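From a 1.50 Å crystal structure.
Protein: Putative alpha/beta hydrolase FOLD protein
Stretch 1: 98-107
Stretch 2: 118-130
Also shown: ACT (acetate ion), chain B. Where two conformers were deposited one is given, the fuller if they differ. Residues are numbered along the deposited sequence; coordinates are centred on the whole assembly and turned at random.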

# COMPACT_ATOMS: atom_id res chain seq x y z
N HIS A 98 10.52 17.18 -2.45
CA HIS A 98 11.60 16.44 -1.81
C HIS A 98 11.09 15.05 -1.53
O HIS A 98 10.08 14.85 -0.89
CB HIS A 98 12.02 17.12 -0.49
CG HIS A 98 13.04 16.38 0.30
ND1 HIS A 98 13.09 16.45 1.67
CD2 HIS A 98 14.10 15.66 -0.07
CE1 HIS A 98 14.11 15.72 2.11
NE2 HIS A 98 14.75 15.24 1.07
N SER A 99 11.87 14.07 -2.00
CA SER A 99 11.61 12.63 -1.76
C SER A 99 10.23 12.27 -2.30
O SER A 99 9.96 12.40 -3.45
CB SER A 99 11.84 12.25 -0.31
OG SER A 99 12.18 10.86 -0.27
N ILE A 100 9.30 11.82 -1.48
CA ILE A 100 7.94 11.57 -1.98
C ILE A 100 7.34 12.75 -2.69
O ILE A 100 6.56 12.59 -3.63
CB ILE A 100 6.96 11.02 -0.87
CG1 ILE A 100 5.77 10.29 -1.49
CG2 ILE A 100 6.48 12.11 0.06
CD1 ILE A 100 4.83 9.65 -0.51
N GLY A 101 7.70 13.92 -2.23
CA GLY A 101 7.24 15.18 -2.92
C GLY A 101 7.67 15.23 -4.34
O GLY A 101 6.97 15.74 -5.21
N GLY A 102 8.82 14.70 -4.65
CA GLY A 102 9.37 14.57 -6.02
C GLY A 102 8.59 13.60 -6.85
O GLY A 102 8.23 13.83 -8.01
N ILE A 103 8.22 12.45 -6.27
CA ILE A 103 7.41 11.52 -6.91
C ILE A 103 6.01 12.11 -7.25
O ILE A 103 5.47 12.00 -8.36
CB ILE A 103 7.27 10.25 -6.02
CG1 ILE A 103 8.64 9.92 -5.39
CG2 ILE A 103 6.72 9.25 -6.96
CD1 ILE A 103 8.72 8.64 -4.54
N ILE A 104 5.41 12.74 -6.24
CA ILE A 104 4.15 13.39 -6.42
C ILE A 104 4.24 14.42 -7.59
O ILE A 104 3.34 14.46 -8.41
CB ILE A 104 3.70 14.07 -5.11
CG1 ILE A 104 3.34 12.96 -4.09
CG2 ILE A 104 2.54 15.03 -5.36
CD1 ILE A 104 3.24 13.49 -2.66
N SER A 105 5.30 15.24 -7.59
CA SER A 105 5.43 16.25 -8.63
C SER A 105 5.47 15.61 -9.99
O SER A 105 4.88 16.16 -10.94
CB SER A 105 6.64 17.15 -8.43
OG SER A 105 7.89 16.55 -8.68
N SER A 106 6.17 14.47 -10.11
CA SER A 106 6.28 13.82 -11.39
C SER A 106 4.95 13.25 -11.89
O SER A 106 4.59 13.40 -13.06
CB SER A 106 7.41 12.80 -11.32
OG SER A 106 7.04 11.65 -10.59
N MET A 107 4.16 12.67 -11.00
CA MET A 107 2.88 12.15 -11.38
C MET A 107 1.88 13.25 -11.68
O MET A 107 1.06 13.14 -12.59
CB MET A 107 2.30 11.27 -10.23
CG MET A 107 3.06 9.97 -10.07
SD MET A 107 2.42 8.92 -8.75
CE MET A 107 0.87 8.51 -9.41
N ALA A 118 7.34 23.24 -14.89
CA ALA A 118 8.56 22.57 -14.49
C ALA A 118 8.33 21.90 -13.17
O ALA A 118 7.51 22.33 -12.36
CB ALA A 118 9.70 23.53 -14.35
N ILE A 119 9.10 20.85 -12.99
CA ILE A 119 9.24 20.23 -11.68
C ILE A 119 10.72 20.16 -11.33
O ILE A 119 11.58 19.99 -12.17
CB ILE A 119 8.62 18.87 -11.57
CG1 ILE A 119 9.29 17.80 -12.38
CG2 ILE A 119 7.15 18.96 -11.88
CD1 ILE A 119 8.69 16.41 -12.17
N ILE A 120 10.97 20.26 -10.00
CA ILE A 120 12.31 20.22 -9.41
C ILE A 120 12.24 19.18 -8.34
O ILE A 120 11.63 19.44 -7.29
CB ILE A 120 12.79 21.56 -8.89
CG1 ILE A 120 12.75 22.57 -10.03
CG2 ILE A 120 14.23 21.38 -8.35
CD1 ILE A 120 13.05 23.99 -9.58
N MET A 121 12.85 18.04 -8.55
CA MET A 121 12.80 16.90 -7.62
C MET A 121 14.08 16.86 -6.82
O MET A 121 15.17 16.77 -7.42
CB MET A 121 12.67 15.60 -8.39
CG MET A 121 11.41 15.51 -9.23
SD MET A 121 11.29 14.00 -10.18
CE MET A 121 12.56 14.29 -11.44
N ILE A 122 14.02 16.95 -5.51
CA ILE A 122 15.17 16.95 -4.63
C ILE A 122 15.16 15.57 -3.96
O ILE A 122 14.24 15.24 -3.21
CB ILE A 122 15.10 18.03 -3.60
CG1 ILE A 122 14.92 19.41 -4.26
CG2 ILE A 122 16.35 17.93 -2.69
CD1 ILE A 122 14.75 20.55 -3.30
N ASN A 123 16.15 14.71 -4.26
CA ASN A 123 16.17 13.32 -3.86
C ASN A 123 14.82 12.67 -4.05
O ASN A 123 14.31 12.03 -3.14
CB ASN A 123 16.62 13.20 -2.37
CG ASN A 123 18.07 13.61 -2.17
OD1 ASN A 123 18.91 13.45 -3.08
ND2 ASN A 123 18.35 14.13 -0.98
N GLY A 124 14.34 12.79 -5.25
CA GLY A 124 13.13 12.16 -5.70
C GLY A 124 13.24 11.73 -7.13
O GLY A 124 14.20 12.09 -7.82
N SER A 125 12.33 10.90 -7.58
CA SER A 125 12.31 10.54 -8.98
C SER A 125 10.93 10.07 -9.38
O SER A 125 10.09 9.80 -8.51
CB SER A 125 13.29 9.39 -9.22
OG SER A 125 12.73 8.10 -9.00
N PRO A 126 10.67 9.88 -10.66
CA PRO A 126 9.42 9.31 -11.14
C PRO A 126 9.38 7.78 -11.11
O PRO A 126 8.38 7.21 -11.46
CB PRO A 126 9.34 9.79 -12.59
CG PRO A 126 10.75 10.07 -12.95
CD PRO A 126 11.54 10.37 -11.75
N LYS A 127 10.45 7.11 -10.71
CA LYS A 127 10.51 5.68 -10.80
C LYS A 127 9.87 4.97 -9.61
O LYS A 127 9.84 5.46 -8.47
CB LYS A 127 11.97 5.26 -10.90
CG LYS A 127 12.50 5.72 -12.25
CD LYS A 127 13.59 4.88 -12.85
CE LYS A 127 13.15 3.44 -13.03
NZ LYS A 127 14.17 2.67 -13.76
N LYS A 128 9.37 3.79 -9.91
CA LYS A 128 9.05 2.84 -8.87
C LYS A 128 10.30 2.39 -8.18
O LYS A 128 11.40 2.30 -8.76
CB LYS A 128 8.41 1.59 -9.47
CG LYS A 128 6.99 1.64 -9.75
CD LYS A 128 6.43 0.18 -9.95
CE LYS A 128 6.00 -0.68 -8.75
NZ LYS A 128 5.14 -0.02 -7.69
N PHE A 129 10.17 2.03 -6.92
CA PHE A 129 11.28 1.46 -6.17
C PHE A 129 11.43 -0.02 -6.48
O PHE A 129 10.49 -0.70 -6.83
CB PHE A 129 11.06 1.61 -4.67
CG PHE A 129 11.11 3.05 -4.22
CD1 PHE A 129 12.29 3.70 -4.01
CD2 PHE A 129 9.91 3.76 -4.06
CE1 PHE A 129 12.32 5.04 -3.64
CE2 PHE A 129 9.93 5.09 -3.68
CZ PHE A 129 11.12 5.74 -3.48
N GLN A 130 12.65 -0.49 -6.34
CA GLN A 130 12.84 -1.91 -6.20
C GLN A 130 12.42 -2.33 -4.79
O GLN A 130 12.53 -1.59 -3.82
CB GLN A 130 14.32 -2.23 -6.46
CG GLN A 130 14.75 -2.04 -7.94
CD GLN A 130 13.89 -2.83 -8.95
OE1 GLN A 130 13.14 -2.27 -9.75
NE2 GLN A 130 13.99 -4.15 -8.89
C ACT B . 10.25 9.63 1.20
O ACT B . 10.88 9.21 2.21
OXT ACT B . 9.71 10.70 1.25
CH3 ACT B . 10.10 8.78 -0.09

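The contact begins as sheet and continues as helix packing. At His98 a parallel bridge pairs the backbone with Ile122, and both side chains lie on the same face of the sheet; the imidazole presents its edge, CD2 lying 3.2 Å from Ile122 O. That same carbonyl accepts a near-straight hydrogen bond from Ser99 N, 2.9 Å to Ile122 O (163° at the hydrogen). Ser99, at phi 58°, turns the chain into the helix, and its CA sits 3.1 Å from Asn123 O in a CA-H...O contact.

Close packing then relies on glycine. Gly102 CA comes within 4.5 Å of Gly124 CA, and a CB on Gly124 would clash with Ser99 O and Gly102 CA. Ile103 starts sideways but reaches back: its CG1 packs 3.4 Å from Ser125 O, and its CD1 meets Phe129 CE2 at 3.8 Å.

Just beyond, two small serines have CA-to-CB bonds directed toward the other stretch, both with chi1 in p, and return their hydroxyls to the helix backbone: Ser105 OG to Gly102 O (2.8 Å) and Ser106 OG to Ile103 O (2.7 Å). With these donors satisfied, they can border apolar neighbours: Ser105 OG lies 3.6 Å from Ile119 CD1, and Ser106 OG 3.4 Å from Pro126 CA. The two stretches together bury 564 Å², both sides summed.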